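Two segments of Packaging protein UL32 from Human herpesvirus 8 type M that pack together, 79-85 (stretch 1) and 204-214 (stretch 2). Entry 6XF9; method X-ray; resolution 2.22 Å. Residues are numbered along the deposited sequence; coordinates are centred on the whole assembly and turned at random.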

# COMPACT_ATOMS: atom_id res chain seq x y z
N CYS D 79 -43.33 -16.82 17.01
CA CYS D 79 -42.42 -15.80 16.53
C CYS D 79 -41.99 -14.85 17.65
O CYS D 79 -40.80 -14.59 17.83
CB CYS D 79 -43.06 -15.04 15.37
SG CYS D 79 -43.27 -16.09 13.93
N PHE D 80 -42.93 -14.37 18.46
CA PHE D 80 -42.55 -13.45 19.53
C PHE D 80 -41.54 -14.09 20.47
O PHE D 80 -40.60 -13.44 20.93
CB PHE D 80 -43.79 -13.01 20.30
CG PHE D 80 -43.53 -11.97 21.35
CD1 PHE D 80 -43.46 -10.63 21.01
CD2 PHE D 80 -43.40 -12.32 22.66
CE1 PHE D 80 -43.23 -9.66 21.98
CE2 PHE D 80 -43.17 -11.36 23.64
CZ PHE D 80 -43.08 -10.03 23.30
N PHE D 81 -41.73 -15.37 20.78
CA PHE D 81 -40.81 -16.06 21.69
C PHE D 81 -39.43 -16.17 21.09
O PHE D 81 -38.42 -15.93 21.77
CB PHE D 81 -41.36 -17.45 22.03
CG PHE D 81 -42.25 -17.47 23.24
CD1 PHE D 81 -43.36 -16.65 23.32
CD2 PHE D 81 -42.00 -18.37 24.27
CE1 PHE D 81 -44.18 -16.67 24.43
CE2 PHE D 81 -42.83 -18.40 25.39
CZ PHE D 81 -43.92 -17.55 25.46
N CYS D 82 -39.35 -16.52 19.81
CA CYS D 82 -38.06 -16.64 19.15
C CYS D 82 -37.32 -15.31 19.17
O CYS D 82 -36.12 -15.26 19.45
CB CYS D 82 -38.27 -17.11 17.72
SG CYS D 82 -38.84 -18.81 17.58
N LEU D 83 -38.03 -14.22 18.89
CA LEU D 83 -37.46 -12.88 18.91
C LEU D 83 -36.80 -12.57 20.25
O LEU D 83 -35.84 -11.80 20.31
CB LEU D 83 -38.57 -11.88 18.61
CG LEU D 83 -38.21 -10.42 18.43
CD1 LEU D 83 -37.18 -10.35 17.33
CD2 LEU D 83 -39.46 -9.62 18.06
N TYR D 84 -37.30 -13.17 21.33
CA TYR D 84 -36.78 -12.95 22.68
C TYR D 84 -36.07 -14.18 23.21
O TYR D 84 -35.95 -14.37 24.42
CB TYR D 84 -37.91 -12.51 23.61
CG TYR D 84 -38.31 -11.10 23.33
CD1 TYR D 84 -39.21 -10.80 22.35
CD2 TYR D 84 -37.73 -10.05 24.01
CE1 TYR D 84 -39.55 -9.48 22.07
CE2 TYR D 84 -38.06 -8.74 23.74
CZ TYR D 84 -38.96 -8.47 22.76
OH TYR D 84 -39.30 -7.18 22.48
N ALA D 85 -35.56 -15.01 22.32
CA ALA D 85 -34.84 -16.21 22.69
C ALA D 85 -33.42 -16.18 22.12
O ALA D 85 -33.19 -15.62 21.04
CB ALA D 85 -35.56 -17.47 22.18
N GLY D 204 -36.58 -2.75 28.98
CA GLY D 204 -37.10 -4.08 29.02
C GLY D 204 -38.01 -4.43 27.89
O GLY D 204 -38.08 -3.73 26.95
N ILE D 205 -38.69 -5.55 28.02
CA ILE D 205 -39.64 -6.02 27.02
C ILE D 205 -40.83 -5.07 26.92
O ILE D 205 -41.05 -4.26 27.84
CB ILE D 205 -40.06 -7.45 27.33
CG1 ILE D 205 -40.68 -7.57 28.70
CG2 ILE D 205 -38.86 -8.37 27.28
CD1 ILE D 205 -41.29 -8.97 28.86
N PRO D 206 -41.61 -5.11 25.84
CA PRO D 206 -42.73 -4.18 25.68
C PRO D 206 -43.70 -4.20 26.86
O PRO D 206 -43.73 -5.15 27.65
CB PRO D 206 -43.44 -4.69 24.42
CG PRO D 206 -42.46 -5.43 23.69
CD PRO D 206 -41.51 -6.02 24.68
N GLU D 207 -44.55 -3.20 27.01
CA GLU D 207 -45.51 -3.23 28.10
C GLU D 207 -46.48 -4.37 27.95
O GLU D 207 -46.67 -5.09 28.84
CB GLU D 207 -46.32 -1.97 28.16
CG GLU D 207 -46.24 -1.27 29.49
CD GLU D 207 -47.22 -1.75 30.52
OE1 GLU D 207 -48.42 -1.65 30.31
OE2 GLU D 207 -46.80 -2.20 31.57
N LEU D 208 -47.02 -4.60 26.78
CA LEU D 208 -47.93 -5.74 26.67
C LEU D 208 -47.27 -7.01 27.15
O LEU D 208 -47.93 -7.85 27.78
CB LEU D 208 -48.38 -5.96 25.22
CG LEU D 208 -49.41 -5.09 24.56
CD1 LEU D 208 -49.38 -5.37 23.10
CD2 LEU D 208 -50.71 -5.58 25.10
N ALA D 209 -45.98 -7.19 26.85
CA ALA D 209 -45.29 -8.38 27.33
C ALA D 209 -45.03 -8.29 28.83
O ALA D 209 -45.14 -9.29 29.54
CB ALA D 209 -44.00 -8.58 26.55
N ARG D 210 -44.73 -7.09 29.34
CA ARG D 210 -44.53 -6.95 30.77
C ARG D 210 -45.79 -7.35 31.53
O ARG D 210 -45.73 -8.11 32.51
CB ARG D 210 -44.16 -5.52 31.12
CG ARG D 210 -43.47 -5.40 32.45
CD ARG D 210 -43.49 -3.96 32.92
NE ARG D 210 -44.86 -3.47 32.93
CZ ARG D 210 -45.79 -3.89 33.78
NH1 ARG D 210 -45.50 -4.81 34.70
NH2 ARG D 210 -47.03 -3.40 33.71
N ALA D 211 -46.94 -6.82 31.09
CA ALA D 211 -48.22 -7.15 31.71
C ALA D 211 -48.49 -8.64 31.67
O ALA D 211 -48.96 -9.22 32.65
CB ALA D 211 -49.33 -6.38 31.00
N THR D 212 -48.14 -9.29 30.56
CA THR D 212 -48.51 -10.69 30.40
C THR D 212 -47.60 -11.64 31.17
O THR D 212 -48.06 -12.71 31.59
CB THR D 212 -48.48 -11.07 28.93
OG1 THR D 212 -49.34 -10.17 28.22
CG2 THR D 212 -48.99 -12.47 28.74
N PHE D 213 -46.33 -11.30 31.37
CA PHE D 213 -45.39 -12.30 31.86
C PHE D 213 -44.74 -11.95 33.18
O PHE D 213 -44.24 -12.85 33.86
CB PHE D 213 -44.28 -12.54 30.83
CG PHE D 213 -44.78 -13.04 29.51
CD1 PHE D 213 -45.13 -14.37 29.34
CD2 PHE D 213 -44.90 -12.19 28.43
CE1 PHE D 213 -45.59 -14.84 28.12
CE2 PHE D 213 -45.35 -12.65 27.21
CZ PHE D 213 -45.70 -13.97 27.05
N CYS D 214 -44.72 -10.68 33.56
CA CYS D 214 -43.95 -10.24 34.70
C CYS D 214 -44.82 -10.18 35.95
O CYS D 214 -46.04 -10.02 35.90
CB CYS D 214 -43.31 -8.88 34.39
SG CYS D 214 -42.08 -9.01 32.99

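The contact is made by side chains alone. The axes of helix 79-83 and helix 207-213 approach no closer than 13.5 Å and cross at -98°, and even the nearest CA atoms, those of Tyr84 and Ile205, lie 8.7 Å apart. No hydrogen bond crosses between the stretches, and the 253 Å² buried, both sides summed, is accounted for by packing contacts, every one of which involves an aromatic side chain of stretch 1.

Phe80 covers much of that distance. Its CA-to-CB bond points toward stretch 2, and chi1 of -175° (t) places the ring carbon CG anti to the backbone N; chi1 carries the ring outward and CZ, on the CB-CG axis, reaches 3.7 Å from CB of Ala209, while chi2 of 83° sets only the turn of the ring about that axis. The CA atoms of these two residues are 9.7 Å apart, so the phenyl group supplies most of the reach while the methyl group of Ala209 contributes one short bond. The approach to the ring is oblique.

Phe81 shows how a rotamer can bring a side chain into contact. Its CA-to-CB bond points sideways, yet with chi1 at -90°, in the m range but well away from -60°, and chi2 at 56°, the ring end comes nearer, and CE1 sits 4.1 Å from CZ of Phe213. Phe213 has chi1 of -60° (m) and chi2 of -79°, and its CA-to-CB bond points toward stretch 1. Its ring meets Phe80 as well, CE2 of Phe213 lying 4.4 Å from CE2 of Phe80. Both approaches are oblique, the 4.4 Å one is loose, and neither amounts to a stack.

Four residues after Phe80, the CA-to-CB bond of Tyr84 also points toward stretch 2, but with chi1 of -74° (m) and chi2 of 84°. Its CE2 lies 3.6 Å from CG2 of Ile205, whose chi1 of 58° (p) and chi2 of 171° (t) leave CD1 farther from the Tyr84 ring than CG2. Tyr84 OH is 3.3 Å from CD of Pro206, a close packing contact with a carbon; the hydroxyl is hydrogen-bonded elsewhere in the structure. Pro206, with a C-gamma exo ring, occupies the N-cap position of helix 207-213, and its carbonyl O accepts a 2.8 Å bond from N of Arg210.

Away from the contact, Arg210 NH2 forms a salt bridge with Glu207 OE2 at 2.5 Å, a very short hydrogen bond. Thr212, chi1 -55° (m), donates from OG1 to O of Leu208 at 2.8 Å, satisfying its hydroxyl within its own helix.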